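Local coordinates for protein beta-fructofuranosidase (Bifidobacterium adolescentis, PDB 6NOB) that probably hydrolyses terminal beta-fructofuranoside bonds, as in sucrose, as a member of glycoside hydrolase family 32, at residues Q147-W160 with L184-G197. Numbering follows the deposited sequence.
Sequences QLNPYGFGWDNMHW and LHTDERIVGGAFSG
In the five-bladed beta-propeller typical of family 32 hydrolases, the loop between strands 141-149 and 159-165 of one blade meets the first strand, 190-202, of the next through a single beta bridge, Met158 with Gly193. Met158 N donates to Gly192 O and Met158 O accepts from Ala194 N, both at 2.9 Å. A side chain at Gly193 would run into Met158 N. Beside the bridge, the side-chain amide of Asn157 extends the backbone pairing: OD1 takes Gly192 N at 2.9 Å, nearly along the C=O axis, while ND2 donates to two waters, one shared with His185 NE2, the other with Leu184 O and Ile190 O. Trp155, its CG swung opposite the backbone N (chi1 -174°), brings the edge of its six-membered ring to Val191 and Phe195; CZ3 touches Val191 CG2, and CZ2 meets Phe195 CZ at 3.5 Å, the two rings rim to rim with planes at 85°. Met158 CG packs against CE1 of the same phenylalanine, whose ring also stacks with His224. At the corner, Ala194, the side chain of Gln147, bent at chi2, brings NE2 to a lone pair of Ala194 O at 2.9 Å; NE2 also donates to Asn133. Ser196 OG, beside Gln147 CG, is bonded to Asp131 and Asn133, part of the WMNDPNG stretch characteristic of the family, so the contact probably borders the active-site pocket. Trp160 NE1 donates to Phe195 O at 2.9 Å, CD1 packs on Ala194 CB, and CZ2 lies 3.4 Å from Gly197 N. A leucine in place of Trp160 would probably leave Phe195 O without its indole donor and open a gap beside Ala194 CB and Gly197. Phe195 O lies in the indole plane, but NE1 stands 48° above the carbonyl plane.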
# COMPACT_ATOMS: atom_id res chain seq x y z
N GLN A 147 -0.61 2.16 6.75
CA GLN A 147 -1.82 1.92 7.52
C GLN A 147 -1.71 0.58 8.25
O GLN A 147 -1.34 -0.43 7.65
CB GLN A 147 -3.03 1.92 6.60
CG GLN A 147 -3.32 3.27 5.96
CD GLN A 147 -3.89 4.26 6.95
OE1 GLN A 147 -5.09 4.30 7.19
NE2 GLN A 147 -3.02 5.08 7.54
N LEU A 148 -2.05 0.57 9.54
CA LEU A 148 -1.77 -0.58 10.38
C LEU A 148 -2.85 -0.75 11.44
O LEU A 148 -3.30 0.23 12.04
CB LEU A 148 -0.40 -0.43 11.06
CG LEU A 148 -0.11 -1.30 12.29
CD1 LEU A 148 0.19 -2.74 11.89
CD2 LEU A 148 1.04 -0.72 13.10
N ASN A 149 -3.26 -1.99 11.65
CA ASN A 149 -4.08 -2.37 12.81
C ASN A 149 -3.33 -3.44 13.59
O ASN A 149 -3.28 -4.60 13.14
CB ASN A 149 -5.45 -2.88 12.39
CG ASN A 149 -6.17 -3.61 13.51
OD1 ASN A 149 -6.07 -3.23 14.68
ND2 ASN A 149 -6.90 -4.67 13.16
N PRO A 150 -2.75 -3.12 14.75
CA PRO A 150 -1.98 -4.12 15.50
C PRO A 150 -2.81 -5.06 16.37
O PRO A 150 -2.22 -5.85 17.11
CB PRO A 150 -1.07 -3.24 16.37
CG PRO A 150 -1.89 -2.04 16.64
CD PRO A 150 -2.73 -1.80 15.40
N TYR A 151 -4.14 -5.00 16.29
CA TYR A 151 -4.98 -5.78 17.20
C TYR A 151 -5.67 -6.97 16.55
O TYR A 151 -6.32 -7.74 17.26
CB TYR A 151 -6.04 -4.87 17.84
CG TYR A 151 -5.47 -3.83 18.76
CD1 TYR A 151 -5.14 -4.15 20.07
CD2 TYR A 151 -5.24 -2.53 18.33
CE1 TYR A 151 -4.61 -3.20 20.93
CE2 TYR A 151 -4.71 -1.58 19.17
CZ TYR A 151 -4.39 -1.92 20.47
OH TYR A 151 -3.86 -0.97 21.31
N GLY A 152 -5.56 -7.14 15.24
CA GLY A 152 -6.29 -8.22 14.61
C GLY A 152 -5.85 -8.45 13.18
O GLY A 152 -4.92 -7.82 12.68
N PHE A 153 -6.56 -9.36 12.52
CA PHE A 153 -6.26 -9.77 11.15
C PHE A 153 -7.00 -8.96 10.10
O PHE A 153 -6.62 -9.00 8.93
CB PHE A 153 -6.60 -11.26 10.97
CG PHE A 153 -5.90 -11.92 9.82
CD1 PHE A 153 -4.56 -12.24 9.90
CD2 PHE A 153 -6.59 -12.22 8.66
CE1 PHE A 153 -3.91 -12.85 8.83
CE2 PHE A 153 -5.96 -12.83 7.59
CZ PHE A 153 -4.61 -13.15 7.68
N GLY A 154 -8.05 -8.22 10.48
CA GLY A 154 -8.78 -7.38 9.57
C GLY A 154 -8.52 -5.90 9.81
O GLY A 154 -7.73 -5.51 10.67
N TRP A 155 -9.20 -5.08 9.02
CA TRP A 155 -9.10 -3.64 9.18
C TRP A 155 -9.74 -3.21 10.50
O TRP A 155 -10.74 -3.80 10.94
CB TRP A 155 -9.77 -2.93 8.00
CG TRP A 155 -9.58 -1.44 8.02
CD1 TRP A 155 -8.62 -0.73 7.36
CD2 TRP A 155 -10.38 -0.49 8.73
NE1 TRP A 155 -8.76 0.62 7.63
CE2 TRP A 155 -9.84 0.79 8.46
CE3 TRP A 155 -11.49 -0.59 9.57
CZ2 TRP A 155 -10.37 1.95 9.00
CZ3 TRP A 155 -12.02 0.57 10.10
CH2 TRP A 155 -11.47 1.82 9.82
N ASP A 156 -9.17 -2.19 11.13
CA ASP A 156 -9.70 -1.64 12.37
C ASP A 156 -9.17 -0.21 12.50
O ASP A 156 -8.63 0.36 11.55
CB ASP A 156 -9.33 -2.51 13.57
CG ASP A 156 -10.35 -2.44 14.69
OD1 ASP A 156 -11.11 -1.45 14.75
OD2 ASP A 156 -10.39 -3.38 15.51
N ASN A 157 -9.32 0.37 13.70
CA ASN A 157 -8.88 1.74 13.94
C ASN A 157 -7.42 1.91 13.55
O ASN A 157 -6.55 1.13 13.97
CB ASN A 157 -9.09 2.10 15.42
CG ASN A 157 -10.56 2.25 15.78
OD1 ASN A 157 -11.32 2.91 15.07
ND2 ASN A 157 -10.97 1.63 16.88
N MET A 158 -7.16 2.93 12.74
CA MET A 158 -5.95 2.97 11.93
C MET A 158 -4.78 3.61 12.66
O MET A 158 -4.91 4.71 13.22
CB MET A 158 -6.23 3.71 10.62
CG MET A 158 -6.76 2.80 9.52
SD MET A 158 -5.49 1.63 8.98
CE MET A 158 -6.03 0.10 9.74
N HIS A 159 -3.65 2.91 12.66
CA HIS A 159 -2.35 3.40 13.09
C HIS A 159 -1.46 3.63 11.87
O HIS A 159 -1.81 3.27 10.75
CB HIS A 159 -1.66 2.41 14.04
CG HIS A 159 -2.49 1.98 15.21
ND1 HIS A 159 -3.76 1.46 15.09
CD2 HIS A 159 -2.21 1.96 16.54
CE1 HIS A 159 -4.23 1.16 16.28
NE2 HIS A 159 -3.31 1.45 17.18
N TRP A 160 -0.29 4.19 12.12
CA TRP A 160 0.77 4.29 11.11
C TRP A 160 1.93 3.41 11.55
O TRP A 160 2.56 3.67 12.58
CB TRP A 160 1.24 5.73 10.93
CG TRP A 160 0.43 6.52 9.95
CD1 TRP A 160 -0.92 6.50 9.77
CD2 TRP A 160 0.94 7.48 9.01
NE1 TRP A 160 -1.28 7.37 8.78
CE2 TRP A 160 -0.16 7.99 8.29
CE3 TRP A 160 2.22 7.94 8.70
CZ2 TRP A 160 -0.02 8.94 7.29
CZ3 TRP A 160 2.36 8.89 7.70
CH2 TRP A 160 1.25 9.38 7.01
N LEU A 184 -11.32 6.98 20.31
CA LEU A 184 -11.70 5.77 19.60
C LEU A 184 -11.56 4.52 20.45
O LEU A 184 -12.11 3.48 20.11
CB LEU A 184 -10.86 5.64 18.32
CG LEU A 184 -11.29 6.58 17.20
CD1 LEU A 184 -10.26 6.59 16.08
CD2 LEU A 184 -12.65 6.18 16.66
N HIS A 185 -10.83 4.61 21.57
CA HIS A 185 -10.67 3.50 22.50
C HIS A 185 -11.48 3.69 23.77
O HIS A 185 -11.43 2.82 24.65
CB HIS A 185 -9.19 3.31 22.84
CG HIS A 185 -8.39 2.72 21.72
ND1 HIS A 185 -7.01 2.67 21.74
CD2 HIS A 185 -8.77 2.17 20.55
CE1 HIS A 185 -6.58 2.10 20.63
NE2 HIS A 185 -7.63 1.79 19.89
N THR A 186 -12.23 4.79 23.90
CA THR A 186 -13.12 4.99 25.03
C THR A 186 -14.58 5.11 24.60
O THR A 186 -15.46 5.20 25.47
CB THR A 186 -12.72 6.25 25.82
OG1 THR A 186 -12.68 7.38 24.94
CG2 THR A 186 -11.35 6.06 26.44
N ASP A 187 -14.85 5.12 23.30
CA ASP A 187 -16.21 5.23 22.78
C ASP A 187 -16.34 4.21 21.65
O ASP A 187 -15.81 4.41 20.56
CB ASP A 187 -16.49 6.65 22.28
CG ASP A 187 -17.94 6.86 21.89
OD1 ASP A 187 -18.71 5.87 21.84
OD2 ASP A 187 -18.31 8.03 21.63
N GLU A 188 -17.04 3.11 21.93
CA GLU A 188 -17.19 2.05 20.94
C GLU A 188 -18.14 2.42 19.81
O GLU A 188 -18.20 1.69 18.81
CB GLU A 188 -17.67 0.76 21.62
CG GLU A 188 -16.65 0.14 22.54
CD GLU A 188 -17.16 -1.11 23.23
OE1 GLU A 188 -18.00 -0.98 24.15
OE2 GLU A 188 -16.74 -2.22 22.85
N ARG A 189 -18.88 3.52 19.93
CA ARG A 189 -19.81 3.91 18.88
C ARG A 189 -19.11 4.46 17.65
O ARG A 189 -19.75 4.57 16.59
CB ARG A 189 -20.80 4.94 19.42
CG ARG A 189 -21.65 4.48 20.60
CD ARG A 189 -22.38 5.67 21.21
NE ARG A 189 -21.43 6.67 21.70
CZ ARG A 189 -21.76 7.91 22.04
NH1 ARG A 189 -23.02 8.33 21.94
NH2 ARG A 189 -20.82 8.75 22.47
N ILE A 190 -17.84 4.81 17.75
CA ILE A 190 -17.14 5.48 16.66
C ILE A 190 -16.01 4.59 16.16
O ILE A 190 -15.54 3.68 16.85
CB ILE A 190 -16.61 6.87 17.08
CG1 ILE A 190 -15.83 6.78 18.39
CG2 ILE A 190 -17.76 7.85 17.22
CD1 ILE A 190 -15.26 8.11 18.85
N VAL A 191 -15.58 4.88 14.93
CA VAL A 191 -14.50 4.16 14.27
C VAL A 191 -13.74 5.16 13.40
O VAL A 191 -14.32 6.14 12.91
CB VAL A 191 -15.04 2.97 13.44
CG1 VAL A 191 -15.89 3.46 12.28
CG2 VAL A 191 -13.90 2.08 12.95
N GLY A 192 -12.44 4.93 13.24
CA GLY A 192 -11.62 5.79 12.41
C GLY A 192 -10.13 5.61 12.63
O GLY A 192 -9.63 4.48 12.60
N GLY A 193 -9.40 6.72 12.83
CA GLY A 193 -8.00 6.66 13.17
C GLY A 193 -7.17 7.55 12.27
O GLY A 193 -7.68 8.46 11.61
N ALA A 194 -5.86 7.27 12.24
CA ALA A 194 -4.92 8.02 11.41
C ALA A 194 -4.90 7.39 10.03
O ALA A 194 -4.17 6.42 9.78
CB ALA A 194 -3.53 8.02 12.05
N PHE A 195 -5.69 7.94 9.11
CA PHE A 195 -5.79 7.39 7.76
C PHE A 195 -4.57 7.80 6.93
O PHE A 195 -3.60 8.37 7.44
CB PHE A 195 -7.10 7.83 7.11
CG PHE A 195 -8.28 6.96 7.46
CD1 PHE A 195 -8.26 6.18 8.61
CD2 PHE A 195 -9.39 6.91 6.64
CE1 PHE A 195 -9.34 5.38 8.94
CE2 PHE A 195 -10.47 6.10 6.95
CZ PHE A 195 -10.45 5.34 8.11
N SER A 196 -4.62 7.52 5.63
CA SER A 196 -3.45 7.60 4.78
C SER A 196 -2.95 9.04 4.65
O SER A 196 -3.70 10.00 4.85
CB SER A 196 -3.77 7.02 3.40
OG SER A 196 -3.79 5.60 3.46
N GLY A 197 -1.67 9.17 4.31
CA GLY A 197 -1.04 10.48 4.17
C GLY A 197 0.25 10.40 3.39
O GLY A 197 0.78 9.33 3.11
O HOH W 1 -8.60 0.01 17.84
O HOH W 2 -13.59 2.29 18.10